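Local coordinates for protein KLTH0A00704p (Lachancea thermotolerans, PDB 4J2G) that probably acts in autophagy as an Atg13-family protein, its HORMA domain, the part present here, being implicated in recruitment of PI 3-kinase, at residues 95-100 against 199-203; 182-186 against 267-271; 115-119 against 225-229; 27-31 against 74-80; 19-23 against 252-256. The protein carries 1 engineered substitution. Residue numbers count along the deposited sequence, not the author numbering.

Interaction 1 (95-100 against 199-203)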
# COMPACT_ATOMS: atom_id res chain seq x y z
N LEU A 95 -4.49 8.95 3.59
CA LEU A 95 -5.54 9.61 4.31
C LEU A 95 -5.99 10.76 3.45
O LEU A 95 -5.22 11.70 3.22
CB LEU A 95 -5.05 10.06 5.66
CG LEU A 95 -6.04 10.72 6.61
CD1 LEU A 95 -7.21 9.78 6.93
CD2 LEU A 95 -5.29 11.11 7.86
N ASP A 96 -7.23 10.66 2.96
CA ASP A 96 -7.84 11.67 2.07
C ASP A 96 -8.31 12.94 2.80
O ASP A 96 -9.11 12.88 3.74
CB ASP A 96 -9.01 11.01 1.35
CG ASP A 96 -9.58 11.87 0.25
OD1 ASP A 96 -9.36 13.12 0.22
OD2 ASP A 96 -10.30 11.28 -0.59
N LEU A 97 -7.82 14.11 2.39
CA LEU A 97 -8.08 15.34 3.17
C LEU A 97 -9.00 16.34 2.46
O LEU A 97 -9.11 17.50 2.88
CB LEU A 97 -6.78 16.06 3.48
CG LEU A 97 -5.73 15.29 4.27
CD1 LEU A 97 -4.66 16.28 4.66
CD2 LEU A 97 -6.32 14.62 5.49
N ALA A 98 -9.61 15.90 1.37
CA ALA A 98 -10.47 16.71 0.52
C ALA A 98 -11.54 17.53 1.26
O ALA A 98 -11.77 18.70 0.92
CB ALA A 98 -11.13 15.82 -0.54
N ARG A 99 -12.17 16.92 2.28
CA ARG A 99 -13.38 17.44 2.95
C ARG A 99 -13.10 18.28 4.17
O ARG A 99 -14.03 18.54 4.97
CB ARG A 99 -14.27 16.28 3.40
CG ARG A 99 -14.77 15.37 2.31
CD ARG A 99 -15.65 16.11 1.32
NE ARG A 99 -16.75 15.26 0.86
CZ ARG A 99 -17.93 15.15 1.47
NH1 ARG A 99 -18.19 15.84 2.58
NH2 ARG A 99 -18.86 14.35 0.96
N LEU A 100 -11.83 18.65 4.37
CA LEU A 100 -11.43 19.51 5.50
C LEU A 100 -11.75 20.97 5.22
O LEU A 100 -11.42 21.49 4.16
CB LEU A 100 -9.92 19.43 5.73
CG LEU A 100 -9.29 18.54 6.80
CD1 LEU A 100 -10.14 17.34 7.10
CD2 LEU A 100 -7.87 18.13 6.45
N PRO A 199 -15.53 13.62 7.52
CA PRO A 199 -14.40 14.53 7.80
C PRO A 199 -13.10 14.15 6.98
O PRO A 199 -12.54 14.99 6.24
CB PRO A 199 -14.20 14.37 9.33
CG PRO A 199 -14.78 12.98 9.63
CD PRO A 199 -15.54 12.45 8.42
N VAL A 200 -12.63 12.91 7.15
CA VAL A 200 -11.47 12.36 6.42
C VAL A 200 -11.70 10.86 6.21
O VAL A 200 -12.25 10.21 7.08
CB VAL A 200 -10.12 12.58 7.16
CG1 VAL A 200 -9.79 14.06 7.35
CG2 VAL A 200 -10.10 11.87 8.51
N LYS A 201 -11.32 10.32 5.06
CA LYS A 201 -11.43 8.87 4.84
C LYS A 201 -10.12 8.33 4.28
O LYS A 201 -9.26 9.09 3.87
CB LYS A 201 -12.58 8.56 3.88
CG LYS A 201 -12.45 9.32 2.57
CD LYS A 201 -13.54 8.99 1.55
CE LYS A 201 -13.38 9.89 0.33
NZ LYS A 201 -14.29 9.59 -0.82
N LEU A 202 -9.98 7.01 4.32
CA LEU A 202 -8.91 6.30 3.68
C LEU A 202 -9.27 6.08 2.24
O LEU A 202 -10.41 5.94 1.94
CB LEU A 202 -8.71 4.94 4.36
CG LEU A 202 -7.57 4.83 5.38
CD1 LEU A 202 -7.42 6.08 6.20
CD2 LEU A 202 -7.67 3.62 6.31
N GLY A 203 -8.28 6.08 1.35
CA GLY A 203 -8.43 5.84 -0.08
C GLY A 203 -7.23 4.96 -0.50
O GLY A 203 -6.27 4.83 0.25
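This is an antiparallel strand pairing at the margin of the five-stranded sheet of the HORMA domain, where the end of strand 89-96 meets the start of the outermost strand 201-208. Leu95 and Leu202 form a non-hydrogen-bonded pair, with CA atoms 4.8 Å apart. One short backbone bond joins the segments, from Asp96 N to Lys201 O at 2.7 Å. Beyond it the chains diverge: the CA atoms of Leu97 and Val200 are 5.6 Å apart, and residues 97-100 fold into a type I turn. Asp96 prepares this exit, its OD1 accepting a bond from Ala98 N (3.0 Å) in an Asx turn. Val200 points at the turn and fills the widening gap. Its CG1 lies 3.3 Å from Leu100 CD1 and 4.0 Å from Leu97 CD2, while its CG2 is 3.9 Å from Leu95 CD1. On the sheet face that bears Leu95 and Leu202, their CD1 atoms meet at 3.8 Å and both side chains pack on Leu183 of helix 179-187. The other face carries Asp96 and Lys201, whose OD2 and NZ stay 4.3 Å apart, too far for a salt bridge. With a single backbone bond and four apolar side-chain contacts, the junction relies largely on leucine and valine packing, the charged pair adding at most a loose electrostatic attraction.

Interaction 2 (182-186 against 267-271)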
# COMPACT_ATOMS: atom_id res chain seq x y z
N GLU A 182 -5.57 0.07 11.94
CA GLU A 182 -5.92 0.54 13.27
C GLU A 182 -6.60 1.93 13.10
O GLU A 182 -7.66 2.19 13.63
CB GLU A 182 -4.66 0.45 14.17
CG GLU A 182 -4.61 1.32 15.40
CD GLU A 182 -5.76 1.10 16.36
OE1 GLU A 182 -6.61 2.01 16.48
OE2 GLU A 182 -5.82 0.03 17.00
N LEU A 183 -6.08 2.76 12.20
CA LEU A 183 -6.76 4.03 11.84
C LEU A 183 -8.14 3.80 11.20
O LEU A 183 -9.10 4.50 11.52
CB LEU A 183 -5.90 4.91 10.91
CG LEU A 183 -6.62 6.20 10.42
CD1 LEU A 183 -6.91 7.13 11.58
CD2 LEU A 183 -5.70 6.93 9.44
N GLN A 184 -8.24 2.83 10.26
CA GLN A 184 -9.51 2.49 9.65
C GLN A 184 -10.53 2.09 10.77
O GLN A 184 -11.62 2.67 10.87
CB GLN A 184 -9.30 1.38 8.61
CG GLN A 184 -10.55 0.73 7.98
CD GLN A 184 -11.25 1.60 6.92
OE1 GLN A 184 -10.83 2.73 6.62
NE2 GLN A 184 -12.32 1.07 6.35
N ALA A 185 -10.14 1.16 11.65
CA ALA A 185 -11.00 0.80 12.79
C ALA A 185 -11.57 2.07 13.45
O ALA A 185 -12.77 2.21 13.61
CB ALA A 185 -10.22 0.03 13.81
N ARG A 186 -10.72 2.99 13.84
CA ARG A 186 -11.21 4.17 14.57
C ARG A 186 -12.06 5.08 13.71
O ARG A 186 -12.92 5.74 14.21
CB ARG A 186 -10.08 4.86 15.34
CG ARG A 186 -9.94 6.37 15.25
CD ARG A 186 -8.84 6.75 16.23
NE ARG A 186 -8.06 5.55 16.54
CZ ARG A 186 -7.31 5.37 17.63
NH1 ARG A 186 -7.20 6.32 18.56
NH2 ARG A 186 -6.66 4.21 17.79
N CYS A 267 0.16 6.10 12.73
CA CYS A 267 -1.06 6.53 12.04
C CYS A 267 -2.09 7.03 13.06
O CYS A 267 -3.27 7.05 12.79
CB CYS A 267 -1.68 5.33 11.32
SG CYS A 267 -0.74 4.71 9.93
N ASP A 268 -1.68 7.39 14.26
CA ASP A 268 -2.70 7.83 15.20
C ASP A 268 -2.98 9.32 14.90
O ASP A 268 -2.53 10.14 15.63
CB ASP A 268 -2.20 7.59 16.63
CG ASP A 268 -3.26 7.92 17.70
OD1 ASP A 268 -4.44 8.09 17.39
OD2 ASP A 268 -2.91 8.01 18.88
N PHE A 269 -3.61 9.61 13.76
CA PHE A 269 -4.02 10.96 13.28
C PHE A 269 -5.32 11.48 13.91
O PHE A 269 -6.19 10.68 14.27
CB PHE A 269 -4.23 10.94 11.77
CG PHE A 269 -2.95 10.81 10.99
CD1 PHE A 269 -2.13 11.92 10.76
CD2 PHE A 269 -2.55 9.56 10.50
CE1 PHE A 269 -0.92 11.79 10.04
CE2 PHE A 269 -1.35 9.43 9.77
CZ PHE A 269 -0.52 10.54 9.54
N HIS A 270 -5.42 12.81 14.05
CA HIS A 270 -6.54 13.46 14.71
C HIS A 270 -6.88 14.71 13.91
O HIS A 270 -6.06 15.30 13.20
CB HIS A 270 -6.23 13.76 16.20
CG HIS A 270 -6.10 12.52 17.03
ND1 HIS A 270 -7.16 11.69 17.31
CD2 HIS A 270 -5.01 11.90 17.54
CE1 HIS A 270 -6.75 10.65 18.01
NE2 HIS A 270 -5.44 10.76 18.17
N VAL A 271 -8.14 15.05 13.93
CA VAL A 271 -8.57 16.25 13.22
C VAL A 271 -9.29 17.15 14.23
O VAL A 271 -10.15 16.71 14.99
CB VAL A 271 -9.44 15.91 12.01
CG1 VAL A 271 -9.56 17.12 11.11
CG2 VAL A 271 -8.81 14.76 11.21
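A helix packs here against a short strand of the HORMA domain: helix 179-187 meets 268-271, an outermost strand of the three-stranded sheet, the local axes approaching to 9.1 Å at 35°. Leu183, in the t,p rotamer, points straight at the strand. Its CD1 reaches Cys267 O at 3.8 Å, and its CD2 lies 4.2 Å from CD2 of Phe269, whose m rotamer turns the ring inward, where it also packs on Leu95 and Ile127. An inverse gamma turn centred on Asp268 brings the chain round between Cys267 and Phe269. One helical turn after Glu182, Arg186 points toward the strand. It has chi1 at 133°, off the rotamer wells, and its guanidinium lies between two acids. Its NH2 makes a salt bridge and hydrogen bond with Glu182 OE1 at 2.6 Å. The t rotamer of Asp268 places OD1 over one face of the guanidinium, an attraction of charges alone, at 3.5 Å from Arg186 NH1.

Interaction 3 (115-119 against 225-229)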
# COMPACT_ATOMS: atom_id res chain seq x y z
N PRO A 115 1.37 14.89 20.51
CA PRO A 115 0.91 15.50 19.26
C PRO A 115 1.91 16.28 18.49
O PRO A 115 2.72 16.99 19.07
CB PRO A 115 -0.22 16.45 19.71
CG PRO A 115 0.19 16.88 21.09
CD PRO A 115 0.94 15.68 21.69
N TRP A 116 1.82 16.17 17.17
CA TRP A 116 2.69 16.83 16.23
C TRP A 116 1.78 17.39 15.20
O TRP A 116 0.84 16.71 14.79
CB TRP A 116 3.70 15.87 15.57
CG TRP A 116 4.67 15.24 16.59
CD1 TRP A 116 4.36 14.30 17.47
CD2 TRP A 116 6.04 15.60 16.85
NE1 TRP A 116 5.43 13.99 18.25
CE2 TRP A 116 6.47 14.80 17.92
CE3 TRP A 116 6.90 16.61 16.36
CZ2 TRP A 116 7.76 14.90 18.47
CZ3 TRP A 116 8.18 16.69 16.87
CH2 TRP A 116 8.60 15.84 17.92
N ASN A 117 2.06 18.61 14.77
CA ASN A 117 1.27 19.19 13.71
C ASN A 117 1.63 18.61 12.39
O ASN A 117 2.82 18.41 12.11
CB ASN A 117 1.54 20.70 13.61
CG ASN A 117 0.62 21.52 14.47
OD1 ASN A 117 -0.17 21.01 15.26
ND2 ASN A 117 0.71 22.83 14.31
N VAL A 118 0.61 18.43 11.54
CA VAL A 118 0.80 17.93 10.18
C VAL A 118 0.42 18.97 9.12
O VAL A 118 1.25 19.34 8.30
CB VAL A 118 0.00 16.63 9.92
CG1 VAL A 118 0.34 16.08 8.54
CG2 VAL A 118 0.29 15.62 11.01
N CYS A 119 -0.83 19.40 9.08
CA CYS A 119 -1.25 20.40 8.09
C CYS A 119 -2.61 20.98 8.41
O CYS A 119 -3.33 20.44 9.24
CB CYS A 119 -1.23 19.81 6.68
SG CYS A 119 -2.18 18.25 6.49
N LEU A 225 7.02 13.05 10.37
CA LEU A 225 6.16 14.16 10.81
C LEU A 225 6.50 14.46 12.26
O LEU A 225 6.18 15.52 12.79
CB LEU A 225 4.70 13.72 10.68
CG LEU A 225 4.32 13.60 9.20
CD1 LEU A 225 3.02 12.80 9.06
CD2 LEU A 225 4.23 15.02 8.58
N ILE A 226 7.15 13.47 12.85
CA ILE A 226 7.63 13.34 14.17
C ILE A 226 9.14 13.47 14.07
O ILE A 226 9.82 12.55 13.58
CB ILE A 226 7.30 11.89 14.63
CG1 ILE A 226 5.77 11.71 14.63
CG2 ILE A 226 7.98 11.54 15.96
CD1 ILE A 226 5.30 10.24 14.82
N ALA A 227 9.65 14.60 14.58
CA ALA A 227 11.06 14.99 14.46
C ALA A 227 11.97 14.22 15.40
O ALA A 227 13.18 14.31 15.29
CB ALA A 227 11.25 16.52 14.63
N THR A 228 11.42 13.44 16.33
CA THR A 228 12.30 12.56 17.13
C THR A 228 12.94 11.39 16.36
O THR A 228 13.82 10.73 16.87
CB THR A 228 11.61 11.93 18.35
OG1 THR A 228 10.46 11.23 17.91
CG2 THR A 228 11.19 12.97 19.33
N TYR A 229 12.48 11.10 15.15
CA TYR A 229 13.05 10.01 14.39
C TYR A 229 14.42 10.35 13.88
O TYR A 229 14.62 11.40 13.27
CB TYR A 229 12.13 9.66 13.20
CG TYR A 229 11.05 8.72 13.64
CD1 TYR A 229 11.37 7.42 14.05
CD2 TYR A 229 9.71 9.12 13.67
CE1 TYR A 229 10.36 6.55 14.49
CE2 TYR A 229 8.69 8.25 14.09
CZ TYR A 229 9.02 6.96 14.45
OH TYR A 229 8.02 6.08 14.84
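A loop lies against the outermost strand 115-120 of the three-stranded sheet in this HORMA domain, with the Trp116 indole laid over the loop backbone. The loop segment opens at Leu225, whose side chain points at the strand and brings CD2 to 4.0 Å from Val118 CG1; its carbonyl O comes within 3.7 Å of Trp116 CB. Val118 belongs to a classic beta bulge, in which it and Cys119 both face Val106 of the adjoining strand. At Ile226 the loop passes under the indole: CA sits 4.0 Å from the centroid of the six-membered ring and 17° off its normal, a CH-pi contact over the ring face, while CG1 lies 4.1 Å from Trp116 CD1. A type I turn spanning Ile226 to Tyr229 then carries the chain past the ring. Ala227 keeps to the same indole, its CB being 3.8 Å from Trp116 CZ3, and the methyl CG2 of Thr228 reaches Trp116 CZ2 at 4.0 Å. Tyr229 turns off to hydrogen-bond Asp266 through its hydroxyl. The indole NE1 is likewise engaged outside the contact, by Asp110. Packing thus predominates, and the nearest approach is over the ring face, where Ala227 N lies 3.4 Å from Trp116 CZ3.

Interaction 4 (27-31 against 74-80)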
# COMPACT_ATOMS: atom_id res chain seq x y z
N ASP A 27 -1.59 -14.11 -12.95
CA ASP A 27 -2.36 -12.89 -13.25
C ASP A 27 -3.62 -12.77 -12.36
O ASP A 27 -4.02 -11.65 -11.96
CB ASP A 27 -2.72 -12.87 -14.73
CG ASP A 27 -3.54 -11.65 -15.14
OD1 ASP A 27 -3.16 -10.48 -14.96
OD2 ASP A 27 -4.61 -11.89 -15.68
N ASN A 28 -4.22 -13.90 -12.02
CA ASN A 28 -5.44 -13.94 -11.23
C ASN A 28 -5.11 -13.58 -9.78
O ASN A 28 -5.90 -12.93 -9.09
CB ASN A 28 -6.09 -15.32 -11.26
CG ASN A 28 -6.97 -15.55 -12.49
OD1 ASN A 28 -7.39 -14.61 -13.18
ND2 ASN A 28 -7.28 -16.81 -12.74
N PHE A 29 -3.94 -14.00 -9.34
CA PHE A 29 -3.52 -13.67 -8.02
C PHE A 29 -3.32 -12.14 -7.89
O PHE A 29 -3.84 -11.49 -6.95
CB PHE A 29 -2.23 -14.35 -7.72
CG PHE A 29 -1.84 -14.17 -6.33
CD1 PHE A 29 -2.48 -14.92 -5.32
CD2 PHE A 29 -0.93 -13.19 -6.00
CE1 PHE A 29 -2.18 -14.71 -4.00
CE2 PHE A 29 -0.63 -12.95 -4.67
CZ PHE A 29 -1.26 -13.70 -3.67
N PHE A 30 -2.56 -11.56 -8.82
CA PHE A 30 -2.34 -10.11 -8.86
C PHE A 30 -3.66 -9.40 -8.69
O PHE A 30 -3.78 -8.52 -7.85
CB PHE A 30 -1.78 -9.68 -10.19
CG PHE A 30 -0.31 -9.65 -10.24
CD1 PHE A 30 0.46 -10.80 -10.00
CD2 PHE A 30 0.33 -8.45 -10.54
CE1 PHE A 30 1.84 -10.72 -10.06
CE2 PHE A 30 1.71 -8.36 -10.56
CZ PHE A 30 2.47 -9.51 -10.37
N LEU A 31 -4.65 -9.81 -9.49
CA LEU A 31 -6.02 -9.28 -9.40
C LEU A 31 -6.66 -9.48 -8.04
O LEU A 31 -7.11 -8.51 -7.47
CB LEU A 31 -6.93 -9.86 -10.47
CG LEU A 31 -6.54 -9.57 -11.94
CD1 LEU A 31 -7.48 -10.35 -12.89
CD2 LEU A 31 -6.58 -8.10 -12.27
N LEU A 74 -7.43 -1.49 -13.08
CA LEU A 74 -6.91 -2.87 -13.20
C LEU A 74 -6.66 -3.30 -14.65
O LEU A 74 -6.13 -4.37 -14.90
CB LEU A 74 -7.79 -3.86 -12.48
CG LEU A 74 -7.71 -3.72 -10.96
CD1 LEU A 74 -8.81 -4.51 -10.31
CD2 LEU A 74 -6.36 -4.23 -10.47
N LYS A 75 -6.96 -2.41 -15.61
CA LYS A 75 -6.79 -2.77 -17.05
C LYS A 75 -5.40 -3.39 -17.42
O LYS A 75 -5.34 -4.45 -18.10
CB LYS A 75 -7.18 -1.59 -17.95
CG LYS A 75 -6.72 -1.71 -19.39
CD LYS A 75 -6.00 -0.44 -19.86
CE LYS A 75 -4.52 -0.45 -19.50
NZ LYS A 75 -4.14 0.88 -18.93
N PRO A 76 -4.29 -2.80 -16.94
CA PRO A 76 -3.05 -3.44 -17.27
C PRO A 76 -2.97 -4.92 -16.90
O PRO A 76 -2.14 -5.60 -17.50
CB PRO A 76 -2.03 -2.66 -16.46
CG PRO A 76 -2.63 -1.29 -16.40
CD PRO A 76 -4.05 -1.61 -16.09
N TRP A 77 -3.79 -5.43 -15.97
CA TRP A 77 -3.66 -6.87 -15.54
C TRP A 77 -4.82 -7.70 -15.99
O TRP A 77 -4.76 -8.95 -15.98
CB TRP A 77 -3.51 -6.96 -13.96
CG TRP A 77 -2.31 -6.22 -13.55
CD1 TRP A 77 -1.04 -6.74 -13.51
CD2 TRP A 77 -2.18 -4.83 -13.19
NE1 TRP A 77 -0.14 -5.78 -13.17
CE2 TRP A 77 -0.80 -4.59 -12.98
CE3 TRP A 77 -3.08 -3.78 -13.03
CZ2 TRP A 77 -0.29 -3.35 -12.59
CZ3 TRP A 77 -2.58 -2.49 -12.69
CH2 TRP A 77 -1.17 -2.29 -12.47
N THR A 78 -5.92 -7.04 -16.34
CA THR A 78 -7.12 -7.69 -16.86
C THR A 78 -7.01 -7.94 -18.37
O THR A 78 -7.55 -8.95 -18.89
CB THR A 78 -8.42 -6.93 -16.57
OG1 THR A 78 -8.32 -5.59 -17.09
CG2 THR A 78 -8.66 -6.87 -15.07
N THR A 79 -6.31 -7.03 -19.04
CA THR A 79 -6.02 -7.18 -20.48
C THR A 79 -4.61 -7.74 -20.78
O THR A 79 -4.02 -7.41 -21.79
CB THR A 79 -6.14 -5.86 -21.21
OG1 THR A 79 -5.11 -4.99 -20.75
CG2 THR A 79 -7.48 -5.20 -20.96
N PHE A 80 -4.09 -8.61 -19.93
CA PHE A 80 -2.75 -9.17 -20.10
C PHE A 80 -2.74 -10.46 -20.90
O PHE A 80 -3.46 -11.41 -20.51
CB PHE A 80 -2.22 -9.51 -18.73
CG PHE A 80 -0.99 -10.41 -18.74
CD1 PHE A 80 0.27 -9.88 -19.06
CD2 PHE A 80 -1.10 -11.75 -18.38
CE1 PHE A 80 1.39 -10.70 -19.07
CE2 PHE A 80 0.03 -12.57 -18.38
CZ PHE A 80 1.27 -12.05 -18.74
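Two nearly antiparallel helices pack side by side in this part of the HORMA domain: the segment axes of helix 18-39 and helix 70-78 cross at -159°, 9.9 Å apart at closest approach. Asp27 opens the contact with its acid group aimed at the end of the second helix. Its OD1 is only 2.4 Å from Trp77 O, and it also lies 4.0 Å from Phe80 CB. Asn28 faces away from the second helix, and Phe29 is directed to a different surface, where it packs on helix 158-177 and on Leu257 and Ile259 of strand 255-264. Phe30 returns to the interface, its CD2 reaching Trp77 CD1 at 3.7 Å. The Phe30 ring and the five-membered ring of Trp77 are inclined by 27° but slid apart, with centroids 5.5 Å from each other, so they barely overlap; Trp77 NE1 hydrogen-bonds to Pro87 O. Leu31, one turn after Asp27, fits among three residues of the kinked helix. From its CD2, Leu74 CD2 is 4.3 Å away, while Trp77 CB and Thr78 CG2 each lie 3.7 Å from that same Leu31 CD2.

Interaction 5 (19-23 against 252-256)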
# COMPACT_ATOMS: atom_id res chain seq x y z
N ASP A 19 2.19 -23.79 -19.41
CA ASP A 19 2.67 -22.41 -19.34
C ASP A 19 1.55 -21.38 -19.37
O ASP A 19 1.73 -20.25 -18.91
CB ASP A 19 3.69 -22.15 -20.45
CG ASP A 19 4.76 -23.23 -20.51
OD1 ASP A 19 5.14 -23.78 -19.45
OD2 ASP A 19 5.22 -23.56 -21.63
N LYS A 20 0.40 -21.78 -19.90
CA LYS A 20 -0.75 -20.89 -19.91
C LYS A 20 -1.58 -21.02 -18.62
O LYS A 20 -2.25 -20.08 -18.22
CB LYS A 20 -1.61 -21.12 -21.14
CG LYS A 20 -1.08 -20.46 -22.40
CD LYS A 20 -2.03 -20.72 -23.57
CE LYS A 20 -1.73 -19.86 -24.79
NZ LYS A 20 -2.43 -20.34 -26.02
N GLN A 21 -1.55 -22.19 -17.99
CA GLN A 21 -2.30 -22.31 -16.74
C GLN A 21 -1.59 -21.46 -15.67
O GLN A 21 -2.22 -20.67 -14.98
CB GLN A 21 -2.47 -23.76 -16.30
CG GLN A 21 -3.54 -24.55 -17.06
CD GLN A 21 -2.95 -25.59 -18.00
OE1 GLN A 21 -2.05 -26.32 -17.62
NE2 GLN A 21 -3.47 -25.65 -19.24
N LEU A 22 -0.27 -21.62 -15.62
CA LEU A 22 0.63 -20.94 -14.73
C LEU A 22 0.50 -19.43 -14.81
O LEU A 22 0.19 -18.77 -13.81
CB LEU A 22 2.06 -21.38 -15.03
CG LEU A 22 2.72 -22.45 -14.14
CD1 LEU A 22 1.76 -23.51 -13.63
CD2 LEU A 22 3.86 -23.08 -14.90
N TRP A 23 0.69 -18.87 -16.00
CA TRP A 23 0.38 -17.46 -16.19
C TRP A 23 -1.01 -17.04 -15.76
O TRP A 23 -1.14 -15.96 -15.21
CB TRP A 23 0.72 -16.95 -17.56
CG TRP A 23 2.09 -16.45 -17.59
CD1 TRP A 23 2.70 -15.66 -16.65
CD2 TRP A 23 3.05 -16.68 -18.61
NE1 TRP A 23 3.99 -15.38 -17.03
CE2 TRP A 23 4.23 -16.00 -18.23
CE3 TRP A 23 3.02 -17.38 -19.83
CZ2 TRP A 23 5.39 -16.00 -19.03
CZ3 TRP A 23 4.18 -17.39 -20.62
CH2 TRP A 23 5.34 -16.70 -20.22
N THR A 252 8.87 -19.55 -9.02
CA THR A 252 8.25 -20.05 -10.24
C THR A 252 9.18 -20.01 -11.48
O THR A 252 10.14 -19.21 -11.56
CB THR A 252 6.96 -19.28 -10.54
OG1 THR A 252 5.98 -20.20 -11.01
CG2 THR A 252 7.19 -18.19 -11.60
N LYS A 253 8.89 -20.88 -12.45
CA LYS A 253 9.71 -20.98 -13.66
C LYS A 253 9.87 -19.67 -14.41
O LYS A 253 10.92 -19.39 -15.00
CB LYS A 253 9.19 -22.08 -14.57
CG LYS A 253 7.76 -21.92 -15.06
CD LYS A 253 7.33 -23.17 -15.83
CE LYS A 253 7.44 -24.42 -14.96
NZ LYS A 253 7.76 -25.65 -15.75
N PHE A 254 8.82 -18.86 -14.39
CA PHE A 254 8.88 -17.52 -14.99
C PHE A 254 9.57 -16.48 -14.11
O PHE A 254 9.72 -15.34 -14.53
CB PHE A 254 7.49 -17.03 -15.33
CG PHE A 254 6.62 -18.10 -15.90
CD1 PHE A 254 6.84 -18.58 -17.20
CD2 PHE A 254 5.59 -18.64 -15.15
CE1 PHE A 254 6.02 -19.56 -17.74
CE2 PHE A 254 4.78 -19.62 -15.69
CZ PHE A 254 4.99 -20.08 -16.99
N GLY A 255 9.99 -16.87 -12.92
CA GLY A 255 10.60 -15.93 -11.98
C GLY A 255 10.03 -16.03 -10.57
O GLY A 255 9.36 -17.01 -10.19
N SER A 256 10.30 -15.01 -9.76
CA SER A 256 9.79 -15.03 -8.40
C SER A 256 8.62 -14.08 -8.20
O SER A 256 8.62 -12.92 -8.69
CB SER A 256 10.90 -14.75 -7.42
OG SER A 256 11.77 -15.84 -7.40
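Phe254 is the centre of this contact, burying far more surface than any other residue in it. Its ring slots in beside the first turns of helix 18-39 and stacks face to face on Trp23: the centroids of the phenyl ring and the six-membered indole ring lie 4.2 Å apart with planes at 20°, and Trp23 CZ2 comes within 3.5 Å of Phe254 CD1. Leu22 meets the same phenyl ring at its edge, Leu22 CB being 3.3 Å from Phe254 CE2. The platform for Phe254 is a tight beta hairpin of the HORMA domain, joining strands 242-252 and 255-264 of the five-stranded sheet. Its type I turn runs from Thr252 to Gly255, closed by a backbone bond from Gly255 N to Thr252 O at 2.7 Å, and Lys253 and Phe254 at the turn's tip both point to the helix. Gly255 has phi/psi of 132/-165°, where a CB would collide with the preceding carbonyl oxygen, so glycine suits this position. Leu22 also reaches Leu160 of helix 158-177, and its CD2 packs against the aliphatic part of Lys253, 3.6 Å from CD.

In the fold
The five contacts form two groups, interactions 2 and 3 lying across the chain's centre from 4 and 5. Interactions 4 and 5 share helix 18-39, with adjoining segments and centres about 15 Å apart. Interactions 1, 2 and 3 cluster, with centres of 1 and 2 about 12 Å apart and of 2 and 3 about 15 Å; Phe269 of interaction 2 touches Leu95 of interaction 1 as well as Val118 and Leu225 of interaction 3. Their segments alternate along the chain, so the three contacts interlock. Interaction 5 spans interactions 1, 3 and 4 in sequence. Interactions 1 and 5, centres about 40 Å apart, both reach the five-stranded sheet, which links the two groups.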